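Long-range contacts in Poly(A) RNA polymerase GLD2 (Rattus norvegicus, PDB 6LBK), which probably adds successive AMP units from ATP to the 3' ends of selected cytoplasmic mRNAs and single nucleotides to certain microRNAs, as a non-canonical poly(A) polymerase: residues K71-C76 / S170-A175; A78-E83 / G148-P153; F94-S99 / V182-T187; F103-S108 / L203-K208. The protein carries 1 engineered substitution. All blocks are in the same frame, centred on the assembly; numbering follows the deposited sequence.

Contact 1 of 4, residues K71-C76 / S170-A175. Engineered in segment 170-175: Ala175 (natural residue Asp).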
loop_
_atom_site.group_PDB
_atom_site.type_symbol
_atom_site.label_atom_id
_atom_site.label_comp_id
_atom_site.label_asym_id
_atom_site.label_seq_id
_atom_site.Cartn_x
_atom_site.Cartn_y
_atom_site.Cartn_z
ATOM N N LYS A 71 14.183 -11.495 -2.524
ATOM C CA LYS A 71 15.218 -12.232 -1.820
ATOM C C LYS A 71 16.288 -11.295 -1.270
ATOM O O LYS A 71 16.778 -11.513 -0.163
ATOM C CB LYS A 71 15.826 -13.287 -2.735
ATOM C CG LYS A 71 14.852 -14.417 -3.057
ATOM C CD LYS A 71 15.443 -15.420 -4.041
ATOM C CE LYS A 71 14.387 -16.403 -4.519
ATOM N NZ LYS A 71 14.911 -17.290 -5.589
ATOM N N LYS A 72 16.661 -10.245 -2.020
ATOM C CA LYS A 72 17.638 -9.283 -1.488
ATOM C C LYS A 72 17.073 -8.522 -0.291
ATOM O O LYS A 72 17.790 -8.242 0.687
ATOM C CB LYS A 72 18.101 -8.314 -2.572
ATOM C CG LYS A 72 19.366 -8.778 -3.305
ATOM C CD LYS A 72 20.333 -9.591 -2.396
ATOM C CE LYS A 72 21.327 -8.781 -1.499
ATOM N NZ LYS A 72 22.250 -9.728 -0.717
ATOM N N LYS A 73 15.777 -8.216 -0.331
ATOM C CA LYS A 73 15.154 -7.578 0.824
ATOM C C LYS A 73 15.068 -8.534 2.019
ATOM O O LYS A 73 15.249 -8.115 3.170
ATOM C CB LYS A 73 13.780 -7.025 0.431
ATOM C CG LYS A 73 13.872 -5.882 -0.580
ATOM C CD LYS A 73 12.511 -5.335 -0.870
ATOM C CE LYS A 73 12.545 -4.344 -1.975
ATOM N NZ LYS A 73 11.162 -3.855 -2.193
ATOM N N GLU A 74 14.795 -9.818 1.771
ATOM C CA GLU A 74 14.696 -10.760 2.873
ATOM C C GLU A 74 16.077 -11.046 3.486
ATOM O O GLU A 74 16.196 -11.224 4.706
ATOM C CB GLU A 74 14.015 -12.042 2.389
ATOM C CG GLU A 74 14.204 -13.199 3.363
ATOM C CD GLU A 74 13.475 -12.966 4.668
ATOM O OE1 GLU A 74 12.393 -12.346 4.618
ATOM O OE2 GLU A 74 13.986 -13.384 5.734
ATOM N N LEU A 75 17.125 -11.110 2.650
ATOM C CA LEU A 75 18.488 -11.271 3.152
ATOM C C LEU A 75 18.890 -10.073 3.992
ATOM O O LEU A 75 19.529 -10.222 5.046
ATOM C CB LEU A 75 19.456 -11.427 1.985
ATOM C CG LEU A 75 19.269 -12.687 1.182
ATOM C CD1 LEU A 75 20.128 -12.638 -0.079
ATOM C CD2 LEU A 75 19.632 -13.847 2.092
ATOM N N CYS A 76 18.477 -8.876 3.565
ATOM C CA CYS A 76 18.744 -7.699 4.378
ATOM C C CYS A 76 17.960 -7.724 5.696
ATOM O O CYS A 76 18.499 -7.356 6.750
ATOM C CB CYS A 76 18.440 -6.449 3.569
ATOM S SG CYS A 76 18.792 -4.974 4.508
ATOM N N SER A 170 22.013 -4.786 -1.418
ATOM C CA SER A 170 20.980 -4.845 -2.449
ATOM C C SER A 170 20.801 -3.535 -3.218
ATOM O O SER A 170 20.087 -3.533 -4.227
ATOM C CB SER A 170 19.623 -5.225 -1.847
ATOM O OG SER A 170 19.209 -4.286 -0.875
ATOM N N CYS A 171 21.433 -2.438 -2.771
ATOM C CA CYS A 171 21.213 -1.083 -3.297
ATOM C C CYS A 171 19.772 -0.608 -3.089
ATOM O O CYS A 171 19.259 0.176 -3.888
ATOM C CB CYS A 171 21.567 -0.975 -4.789
ATOM S SG CYS A 171 23.306 -0.933 -5.249
ATOM N N VAL A 172 19.104 -1.057 -2.023
ATOM C CA VAL A 172 17.659 -0.852 -1.854
ATOM C C VAL A 172 17.406 0.070 -0.666
ATOM O O VAL A 172 18.070 -0.032 0.377
ATOM C CB VAL A 172 16.885 -2.187 -1.693
ATOM C CG1 VAL A 172 15.555 -1.994 -0.999
ATOM C CG2 VAL A 172 16.634 -2.831 -3.046
ATOM N N GLU A 173 16.439 0.969 -0.831
ATOM C CA GLU A 173 16.016 1.867 0.234
ATOM C C GLU A 173 15.009 1.189 1.154
ATOM O O GLU A 173 14.109 0.479 0.703
ATOM C CB GLU A 173 15.405 3.128 -0.371
ATOM C CG GLU A 173 15.194 4.265 0.609
ATOM C CD GLU A 173 16.446 5.119 0.786
ATOM O OE1 GLU A 173 16.486 5.917 1.753
ATOM O OE2 GLU A 173 17.386 4.994 -0.040
ATOM N N PHE A 174 15.175 1.410 2.452
ATOM C CA PHE A 174 14.379 0.792 3.496
ATOM C C PHE A 174 13.889 1.851 4.465
ATOM O O PHE A 174 14.533 2.888 4.673
ATOM C CB PHE A 174 15.179 -0.257 4.318
ATOM C CG PHE A 174 15.317 -1.588 3.649
ATOM C CD1 PHE A 174 14.255 -2.481 3.641
ATOM C CD2 PHE A 174 16.502 -1.951 3.058
ATOM C CE1 PHE A 174 14.379 -3.722 3.034
ATOM C CE2 PHE A 174 16.636 -3.180 2.449
ATOM C CZ PHE A 174 15.565 -4.073 2.433
ATOM N N ALA A 175 12.765 1.538 5.093
ATOM C CA ALA A 175 12.166 2.328 6.156
ATOM C C ALA A 175 11.840 1.387 7.305
ATOM O O ALA A 175 11.051 0.457 7.137
ATOM C CB ALA A 175 10.903 3.027 5.647
#
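Cys76 sets its sulfur against the ring of Phe174, with SG 3.5 Å from CE2 of the phenylalanine. The approach is oblique, 42° off the ring normal, which makes this a sulfur-aromatic contact in which neither the face nor the rim is met squarely. Having SG opposite the backbone N (chi1 -179°) swings the thiol out from helix 67-85 to the ring. One turn earlier, Lys73 meets the same ring differently: its CA lies at the edge, in the ring plane, 3.9 Å from CZ of Phe174. The side chain then runs on extended past the ring, until its CE rests 3.9 Å from CG1 of Val172, the two side chains crossing at about a right angle. That same CG1 of Val172 sits 3.8 Å above one face of the Phe174 ring, offset toward its rim. At the loop end, a bent Lys72 brings CB to within 3.5 Å of CB of Ser170.

A serine in place of Phe174 would probably open a gap beneath helix 67-85, leaving Cys76 SG and the methylenes of Lys73 without their aromatic partner. The Phe174 ring also meets that of Phe165, on the adjoining strand of this nucleotidyltransferase palm sheet, their planes about 25° apart. The polar ends find partners outside the pair, Lys73 NZ at Ser108 O and Ser170 OG at Asp167. Helix and strand therefore hold together through carbon and sulfur packing, while the amine of Lys73 is drawn toward the loop that precedes Asp109, a probable magnesium ligand.

Contact 2 of 4, residues A78-E83 / G148-P153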
loop_
_atom_site.group_PDB
_atom_site.type_symbol
_atom_site.label_atom_id
_atom_site.label_comp_id
_atom_site.label_asym_id
_atom_site.label_seq_id
_atom_site.Cartn_x
_atom_site.Cartn_y
_atom_site.Cartn_z
ATOM N N ALA A 78 16.839 -10.417 7.438
ATOM C CA ALA A 78 17.444 -11.388 8.344
ATOM C C ALA A 78 18.782 -10.897 8.907
ATOM O O ALA A 78 19.039 -11.041 10.114
ATOM C CB ALA A 78 17.617 -12.712 7.620
ATOM N N GLN A 79 19.641 -10.287 8.066
ATOM C CA GLN A 79 20.925 -9.795 8.587
ATOM C C GLN A 79 20.712 -8.687 9.602
ATOM O O GLN A 79 21.391 -8.628 10.625
ATOM C CB GLN A 79 21.842 -9.296 7.461
ATOM C CG GLN A 79 23.099 -8.571 7.942
ATOM C CD GLN A 79 24.097 -9.499 8.679
ATOM O OE1 GLN A 79 24.163 -10.700 8.420
ATOM N NE2 GLN A 79 24.884 -8.929 9.574
ATOM N N LEU A 80 19.772 -7.799 9.342
ATOM C CA LEU A 80 19.544 -6.725 10.285
ATOM C C LEU A 80 18.901 -7.238 11.567
ATOM O O LEU A 80 19.184 -6.717 12.642
ATOM C CB LEU A 80 18.710 -5.629 9.630
ATOM C CG LEU A 80 19.536 -4.822 8.630
ATOM C CD1 LEU A 80 18.749 -3.608 8.164
ATOM C CD2 LEU A 80 20.886 -4.386 9.223
ATOM N N GLN A 81 18.003 -8.221 11.486
ATOM C CA GLN A 81 17.450 -8.766 12.717
ATOM C C GLN A 81 18.559 -9.328 13.595
ATOM O O GLN A 81 18.665 -9.008 14.782
ATOM C CB GLN A 81 16.453 -9.865 12.421
ATOM C CG GLN A 81 15.917 -10.417 13.693
ATOM C CD GLN A 81 14.909 -11.457 13.421
ATOM O OE1 GLN A 81 13.820 -11.163 12.900
ATOM N NE2 GLN A 81 15.242 -12.699 13.753
ATOM N N ARG A 82 19.392 -10.179 13.010
ATOM C CA ARG A 82 20.571 -10.670 13.695
ATOM C C ARG A 82 21.356 -9.511 14.294
ATOM O O ARG A 82 21.775 -9.550 15.459
ATOM C CB ARG A 82 21.397 -11.445 12.678
ATOM C CG ARG A 82 22.487 -12.269 13.179
ATOM C CD ARG A 82 22.917 -13.061 12.007
ATOM N NE ARG A 82 24.037 -12.482 11.273
ATOM C CZ ARG A 82 25.307 -12.819 11.490
ATOM N NH1 ARG A 82 26.266 -12.268 10.757
ATOM N NH2 ARG A 82 25.614 -13.702 12.440
ATOM N N GLU A 83 21.555 -8.459 13.506
ATOM C CA GLU A 83 22.373 -7.343 13.955
ATOM C C GLU A 83 21.699 -6.591 15.115
ATOM O O GLU A 83 22.354 -6.248 16.107
ATOM C CB GLU A 83 22.659 -6.438 12.748
ATOM C CG GLU A 83 23.934 -5.611 12.837
ATOM C CD GLU A 83 25.183 -6.161 12.089
ATOM O OE1 GLU A 83 25.118 -6.579 10.914
ATOM O OE2 GLU A 83 26.264 -6.126 12.686
ATOM N N GLY A 148 29.427 -0.060 7.401
ATOM C CA GLY A 148 30.082 -0.722 6.280
ATOM C C GLY A 148 29.152 -1.087 5.135
ATOM O O GLY A 148 29.581 -1.151 3.977
ATOM N N TYR A 149 27.873 -1.324 5.428
ATOM C CA TYR A 149 26.953 -1.734 4.377
ATOM C C TYR A 149 25.586 -1.076 4.516
ATOM O O TYR A 149 24.630 -1.508 3.856
ATOM C CB TYR A 149 26.801 -3.254 4.377
ATOM C CG TYR A 149 26.165 -3.803 5.627
ATOM C CD1 TYR A 149 26.908 -4.025 6.773
ATOM C CD2 TYR A 149 24.810 -4.110 5.650
ATOM C CE1 TYR A 149 26.323 -4.534 7.911
ATOM C CE2 TYR A 149 24.216 -4.622 6.779
ATOM C CZ TYR A 149 24.979 -4.841 7.904
ATOM O OH TYR A 149 24.376 -5.357 9.023
ATOM N N ILE A 150 25.459 -0.057 5.355
ATOM C CA ILE A 150 24.205 0.634 5.589
ATOM C C ILE A 150 24.473 2.122 5.386
ATOM O O ILE A 150 25.127 2.758 6.226
ATOM C CB ILE A 150 23.665 0.340 6.992
ATOM C CG1 ILE A 150 23.165 -1.092 7.045
ATOM C CG2 ILE A 150 22.536 1.258 7.367
ATOM C CD1 ILE A 150 22.420 -1.376 8.298
ATOM N N GLU A 151 23.987 2.674 4.268
ATOM C CA GLU A 151 24.287 4.040 3.856
ATOM C C GLU A 151 23.265 5.021 4.391
ATOM O O GLU A 151 22.061 4.735 4.410
ATOM C CB GLU A 151 24.341 4.183 2.335
ATOM C CG GLU A 151 25.696 3.940 1.723
ATOM C CD GLU A 151 25.753 4.329 0.250
ATOM O OE1 GLU A 151 24.736 4.842 -0.279
ATOM O OE2 GLU A 151 26.819 4.128 -0.377
ATOM N N ARG A 152 23.753 6.190 4.807
ATOM C CA ARG A 152 22.958 7.376 5.111
ATOM C C ARG A 152 21.701 7.085 5.959
ATOM O O ARG A 152 20.589 7.396 5.522
ATOM C CB ARG A 152 22.574 8.072 3.810
ATOM C CG ARG A 152 23.736 8.646 3.027
ATOM C CD ARG A 152 23.224 9.365 1.779
ATOM N NE ARG A 152 24.267 10.131 1.104
ATOM C CZ ARG A 152 24.062 10.902 0.038
ATOM N NH1 ARG A 152 22.849 11.012 -0.490
ATOM N NH2 ARG A 152 25.072 11.565 -0.504
ATOM N N PRO A 153 21.858 6.541 7.168
ATOM C CA PRO A 153 20.669 6.314 8.005
ATOM C C PRO A 153 20.199 7.628 8.604
ATOM O O PRO A 153 21.000 8.398 9.140
ATOM C CB PRO A 153 21.173 5.356 9.089
ATOM C CG PRO A 153 22.614 5.639 9.186
ATOM C CD PRO A 153 23.088 6.062 7.822
#
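Leu80 and Ile150 reach toward each other tip to tip, CD2 of the leucine 3.5 Å from CD1 of the isoleucine, and both residues are buried. The same CD2 of Leu80 also lies 3.6 Å from OH of Tyr149, the leucine and tyrosine side chains running alongside each other in opposite senses. This is the tightly packed half of the contact.

The other half is polar and more open. Tyr149 extends its hydroxyl to Glu83 and gives a hydrogen bond to OE1, modelled at 2.4 Å between OH and OE1, a length too short to be trusted in detail. The carboxylate meets the ring at its edge, the two planes 45° apart. Glu83 is bent at chi2 (99°), which turns its carboxylate back to where Gln79 can also reach it: NE2 of Gln79 donates to OE1 of Glu83 over 2.7 Å, coming from above the carboxylate plane. The Gln79 bond is likely to limit rotation of the carboxylate; the tyrosine's share is doubtful at the modelled length. Farther out, a weak bond from Arg82 NE to Gln79 OE1 runs along the exposed side of the helix.

Inward, helix 128-144 supplies Phe142 and strand 162-167 supplies Phe165, each touching both Leu80 and Ile150. Leu93, on strand 91-96, touches Leu80 as well, so helix 67-85 lies against residues from both outermost strands of the five-stranded palm sheet, 91-96 and 150-156.

Contact 3 of 4, residues F94-S99 / V182-T187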
loop_
_atom_site.group_PDB
_atom_site.type_symbol
_atom_site.label_atom_id
_atom_site.label_comp_id
_atom_site.label_asym_id
_atom_site.label_seq_id
_atom_site.Cartn_x
_atom_site.Cartn_y
_atom_site.Cartn_z
ATOM N N PHE A 94 10.305 -7.649 10.983
ATOM C CA PHE A 94 9.318 -8.120 10.018
ATOM C C PHE A 94 9.361 -7.298 8.743
ATOM O O PHE A 94 9.311 -6.062 8.802
ATOM C CB PHE A 94 7.911 -8.046 10.598
ATOM C CG PHE A 94 7.614 -9.103 11.589
ATOM C CD1 PHE A 94 8.069 -9.006 12.891
ATOM C CD2 PHE A 94 6.839 -10.183 11.233
ATOM C CE1 PHE A 94 7.756 -9.992 13.818
ATOM C CE2 PHE A 94 6.536 -11.181 12.149
ATOM C CZ PHE A 94 6.992 -11.088 13.444
ATOM N N LEU A 95 9.379 -7.973 7.593
ATOM C CA LEU A 95 9.052 -7.274 6.352
ATOM C C LEU A 95 7.561 -7.006 6.324
ATOM O O LEU A 95 6.768 -7.884 6.667
ATOM C CB LEU A 95 9.442 -8.084 5.125
ATOM C CG LEU A 95 10.702 -7.601 4.396
ATOM C CD1 LEU A 95 10.994 -8.430 3.155
ATOM C CD2 LEU A 95 10.585 -6.153 4.042
ATOM N N VAL A 96 7.188 -5.777 5.958
ATOM C CA VAL A 96 5.802 -5.322 5.905
ATOM C C VAL A 96 5.600 -4.446 4.661
ATOM O O VAL A 96 6.555 -3.997 4.024
ATOM C CB VAL A 96 5.440 -4.534 7.183
ATOM C CG1 VAL A 96 5.498 -5.433 8.392
ATOM C CG2 VAL A 96 6.407 -3.356 7.369
ATOM N N GLY A 97 4.336 -4.219 4.297
ATOM C CA GLY A 97 4.038 -3.279 3.228
ATOM C C GLY A 97 4.183 -3.858 1.827
ATOM O O GLY A 97 3.983 -5.057 1.592
ATOM N N SER A 98 4.548 -2.977 0.880
ATOM C CA SER A 98 4.635 -3.365 -0.528
ATOM C C SER A 98 5.562 -4.551 -0.765
ATOM O O SER A 98 5.330 -5.342 -1.692
ATOM C CB SER A 98 5.098 -2.183 -1.348
ATOM O OG SER A 98 4.134 -1.140 -1.241
ATOM N N SER A 99 6.625 -4.690 0.039
ATOM C CA SER A 99 7.544 -5.806 -0.151
ATOM C C SER A 99 6.842 -7.143 0.007
ATOM O O SER A 99 7.180 -8.108 -0.685
ATOM C CB SER A 99 8.711 -5.687 0.818
ATOM O OG SER A 99 9.336 -4.430 0.626
ATOM N N VAL A 182 0.373 -2.978 13.579
ATOM C CA VAL A 182 -0.762 -3.032 12.658
ATOM C C VAL A 182 -0.295 -3.224 11.214
ATOM O O VAL A 182 -0.955 -3.911 10.418
ATOM C CB VAL A 182 -1.648 -1.775 12.820
ATOM C CG1 VAL A 182 -0.902 -0.519 12.427
ATOM C CG2 VAL A 182 -2.905 -1.901 11.976
ATOM N N GLY A 183 0.878 -2.684 10.875
ATOM C CA GLY A 183 1.413 -2.872 9.537
ATOM C C GLY A 183 1.714 -4.323 9.207
ATOM O O GLY A 183 1.625 -4.725 8.045
ATOM N N ILE A 184 2.079 -5.135 10.218
ATOM C CA ILE A 184 2.175 -6.576 9.988
ATOM C C ILE A 184 0.799 -7.148 9.645
ATOM O O ILE A 184 0.629 -7.819 8.613
ATOM C CB ILE A 184 2.815 -7.298 11.188
ATOM C CG1 ILE A 184 4.279 -6.875 11.412
ATOM C CG2 ILE A 184 2.713 -8.811 11.011
ATOM C CD1 ILE A 184 4.826 -7.279 12.744
ATOM N N ARG A 185 -0.227 -6.808 10.440
ATOM C CA ARG A 185 -1.555 -7.377 10.197
ATOM C C ARG A 185 -2.080 -7.018 8.808
ATOM O O ARG A 185 -2.420 -7.903 8.003
ATOM C CB ARG A 185 -2.542 -6.921 11.271
ATOM C CG ARG A 185 -2.102 -7.322 12.664
ATOM C CD ARG A 185 -3.245 -7.488 13.628
ATOM N NE ARG A 185 -2.707 -8.033 14.869
ATOM C CZ ARG A 185 -2.556 -9.331 15.108
ATOM N NH1 ARG A 185 -2.920 -10.223 14.199
ATOM N NH2 ARG A 185 -2.034 -9.735 16.248
ATOM N N ASN A 186 -2.074 -5.734 8.467
ATOM C CA ASN A 186 -2.689 -5.404 7.193
ATOM C C ASN A 186 -1.845 -5.879 6.023
ATOM O O ASN A 186 -2.417 -6.156 4.959
ATOM C CB ASN A 186 -3.003 -3.909 7.098
ATOM C CG ASN A 186 -1.793 -3.030 7.287
ATOM O OD1 ASN A 186 -0.700 -3.330 6.802
ATOM N ND2 ASN A 186 -1.987 -1.911 7.986
ATOM N N THR A 187 -0.527 -6.107 6.242
ATOM C CA THR A 187 0.283 -6.681 5.163
ATOM C C THR A 187 -0.369 -7.943 4.629
ATOM O O THR A 187 -0.456 -8.140 3.408
ATOM C CB THR A 187 1.722 -6.979 5.609
ATOM O OG1 THR A 187 2.457 -5.754 5.721
ATOM C CG2 THR A 187 2.411 -7.848 4.575
#
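Gly183, Ile184 and Thr187, on the opening turns of helix 182-194, pack against Phe94, Val96 and Gly97 where strand 91-96 runs into the glycine-serine motif of the nucleotidyltransferase palm, here Gly97-Ser98-Ser99. The strand and helix axes approach to 8.2 Å, with 60° between their directions.

Gly183 comes first and contributes its backbone: its O lies 3.9 Å from CB of Val96. Ile184 follows with the main apolar contact. Its CG1 stands opposite the carbonyl carbon, and CD1 is carried over one face of the Phe94 ring, 3.8 Å from the centroid and 21° off the normal, a CH-pi contact. The isoleucine chain crosses the phenylalanine side chain at about a right angle, while its CG1 rests 3.6 Å from CG1 of Val96. Val96, on an outermost strand of the sheet, points toward the helix and also touches Asp111, a probable magnesium ligand, on the adjacent strand. Arg185 and Asn186 turn to other parts of the chain: NH2 of Arg185 hydrogen-bonds to Val260 O, and Asn186 ND2 to Glu330.

Thr187 links helix and motif in two directions. Its hydroxyl donates to O of Gly183, one turn back, at 2.7 Å from OG1, and that carbonyl also receives the helical bond from Thr187 N. With its hydrogen so directed, OG1 is left to accept from the backbone of Gly97. The glycine delivers its amide in a nearly straight bond: 2.8 Å from N of Gly97 to OG1 of Thr187, with 170° at the hydrogen.

Contact 4 of 4, residues F103-S108 / L203-K208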
loop_
_atom_site.group_PDB
_atom_site.type_symbol
_atom_site.label_atom_id
_atom_site.label_comp_id
_atom_site.label_asym_id
_atom_site.label_seq_id
_atom_site.Cartn_x
_atom_site.Cartn_y
_atom_site.Cartn_z
ATOM N N PHE A 103 1.523 -6.028 -3.570
ATOM C CA PHE A 103 1.408 -4.881 -4.464
ATOM C C PHE A 103 2.753 -4.176 -4.652
ATOM O O PHE A 103 2.827 -2.944 -4.740
ATOM C CB PHE A 103 0.344 -3.903 -3.965
ATOM C CG PHE A 103 -0.998 -4.519 -3.754
ATOM C CD1 PHE A 103 -1.672 -5.115 -4.790
ATOM C CD2 PHE A 103 -1.601 -4.478 -2.524
ATOM C CE1 PHE A 103 -2.931 -5.678 -4.590
ATOM C CE2 PHE A 103 -2.838 -5.031 -2.319
ATOM C CZ PHE A 103 -3.509 -5.632 -3.351
ATOM N N GLY A 104 3.835 -4.954 -4.691
ATOM C CA GLY A 104 5.158 -4.395 -4.890
ATOM C C GLY A 104 5.587 -4.325 -6.352
ATOM O O GLY A 104 5.217 -5.160 -7.184
ATOM N N ALA A 105 6.385 -3.293 -6.640
ATOM C CA ALA A 105 7.074 -3.096 -7.907
ATOM C C ALA A 105 8.574 -3.212 -7.688
ATOM O O ALA A 105 9.069 -3.038 -6.573
ATOM C CB ALA A 105 6.776 -1.719 -8.508
ATOM N N ARG A 106 9.297 -3.493 -8.776
ATOM C CA ARG A 106 10.756 -3.571 -8.720
ATOM C C ARG A 106 11.350 -2.392 -7.962
ATOM O O ARG A 106 12.410 -2.518 -7.341
ATOM C CB ARG A 106 11.351 -3.662 -10.137
ATOM C CG ARG A 106 11.382 -5.098 -10.644
ATOM C CD ARG A 106 12.547 -5.484 -11.568
ATOM N NE ARG A 106 12.525 -4.939 -12.929
ATOM C CZ ARG A 106 13.427 -4.085 -13.408
ATOM N NH1 ARG A 106 14.427 -3.679 -12.629
ATOM N NH2 ARG A 106 13.341 -3.650 -14.665
ATOM N N SER A 107 10.666 -1.255 -7.971
ATOM C CA SER A 107 11.114 -0.041 -7.307
ATOM C C SER A 107 10.547 0.116 -5.904
ATOM O O SER A 107 10.862 1.110 -5.242
ATOM C CB SER A 107 10.749 1.182 -8.165
ATOM O OG SER A 107 9.346 1.315 -8.314
ATOM N N SER A 108 9.707 -0.818 -5.447
ATOM C CA SER A 108 9.157 -0.726 -4.098
ATOM C C SER A 108 10.291 -0.739 -3.080
ATOM O O SER A 108 11.135 -1.638 -3.081
ATOM C CB SER A 108 8.195 -1.890 -3.823
ATOM O OG SER A 108 7.170 -1.970 -4.808
ATOM N N LEU A 203 -4.133 -3.903 -11.705
ATOM C CA LEU A 203 -4.822 -2.631 -11.575
ATOM C C LEU A 203 -4.151 -1.769 -10.527
ATOM O O LEU A 203 -3.892 -0.582 -10.748
ATOM C CB LEU A 203 -6.276 -2.863 -11.192
ATOM C CG LEU A 203 -7.049 -1.554 -11.302
ATOM C CD1 LEU A 203 -7.366 -1.283 -12.826
ATOM C CD2 LEU A 203 -8.293 -1.465 -10.410
ATOM N N VAL A 204 -3.859 -2.358 -9.369
ATOM C CA VAL A 204 -3.228 -1.595 -8.306
ATOM C C VAL A 204 -1.882 -1.052 -8.769
ATOM O O VAL A 204 -1.526 0.095 -8.471
ATOM C CB VAL A 204 -3.113 -2.459 -7.040
ATOM C CG1 VAL A 204 -2.009 -1.943 -6.130
ATOM C CG2 VAL A 204 -4.479 -2.521 -6.293
ATOM N N LEU A 205 -1.126 -1.846 -9.529
ATOM C CA LEU A 205 0.211 -1.409 -9.920
ATOM C C LEU A 205 0.139 -0.242 -10.905
ATOM O O LEU A 205 0.853 0.761 -10.751
ATOM C CB LEU A 205 1.004 -2.586 -10.501
ATOM C CG LEU A 205 2.481 -2.519 -10.932
ATOM C CD1 LEU A 205 2.828 -1.482 -12.012
ATOM C CD2 LEU A 205 3.337 -2.324 -9.694
ATOM N N VAL A 206 -0.689 -0.368 -11.951
ATOM C CA VAL A 206 -0.784 0.733 -12.910
ATOM C C VAL A 206 -1.294 1.987 -12.218
ATOM O O VAL A 206 -0.867 3.102 -12.528
ATOM C CB VAL A 206 -1.680 0.353 -14.105
ATOM C CG1 VAL A 206 -3.163 0.192 -13.666
ATOM C CG2 VAL A 206 -1.554 1.398 -15.187
ATOM N N ILE A 207 -2.171 1.818 -11.233
ATOM C CA ILE A 207 -2.725 2.951 -10.511
ATOM C C ILE A 207 -1.678 3.600 -9.598
ATOM O O ILE A 207 -1.607 4.834 -9.501
ATOM C CB ILE A 207 -3.971 2.468 -9.761
ATOM C CG1 ILE A 207 -5.100 2.236 -10.794
ATOM C CG2 ILE A 207 -4.354 3.436 -8.702
ATOM C CD1 ILE A 207 -6.410 1.707 -10.212
ATOM N N LYS A 208 -0.831 2.799 -8.942
ATOM C CA LYS A 208 0.290 3.355 -8.178
ATOM C C LYS A 208 1.232 4.142 -9.087
ATOM O O LYS A 208 1.621 5.270 -8.766
ATOM C CB LYS A 208 1.066 2.236 -7.479
ATOM C CG LYS A 208 0.621 1.863 -6.082
ATOM C CD LYS A 208 1.526 0.760 -5.593
ATOM C CE LYS A 208 1.259 0.369 -4.168
ATOM N NZ LYS A 208 2.496 -0.171 -3.525
#
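The loop between the glycine-serine motif and the strand bearing Asp111 packs on helix 200-213, with Phe103 laid against Val204 and Ala105 against Leu205. CG1 of Val204 comes to 3.5 Å from CD1 of Phe103, approaching the ring obliquely, and the two side chains cross at about a right angle. CG2 of the valine follows along the ring, 3.9 Å from CE1 of Phe103. Val230, on helix 226-239, touches the phenylalanine too, so the ring is bedded among helices.

In this nucleotidyltransferase fold the loop leads into the pair of aspartates, Asp109 and Asp111, that probably bind the catalytic magnesium. Just before them the chain makes a type I beta turn from Ala105 to Ser108. Ala105, the first residue of that turn, sets its CB 3.7 Å from CD2 of Leu205, CG of Leu205 standing opposite its own backbone N (chi1 -176°).

Lys208, extended beyond CG, carries its amine to the loop backbone, NZ donating to O of Phe103 at 3.0 Å. The C=O...N angle is 151°, and the donor is tilted 26° from the carbonyl plane. A methionine in place of Lys208 would probably leave the Phe103 carbonyl without this donor and the loop less firmly tied to the helix.

Overall arrangement
From the N terminus, helix 67-85 supplies the first segments of contacts 1 and 2; strand 91-96 and the loop after it then open contacts 3 and 4. The chain closes contact 2 at 148-153 and contact 1 at 170-175, so contact 2 nests within contact 1, and both place the helix on the palm sheet. Contact 3 closes at 182-187 and contact 4 at 203-208; these two cross each other and also cross contacts 1 and 2. Lys73 of contact 1 meets Ser108 of contact 4, while Ser98 of contact 3 packs beside Lys208. Together they tie the five-stranded sheet and its glycine-serine loop to helices 67-85, 182-194 and 200-213.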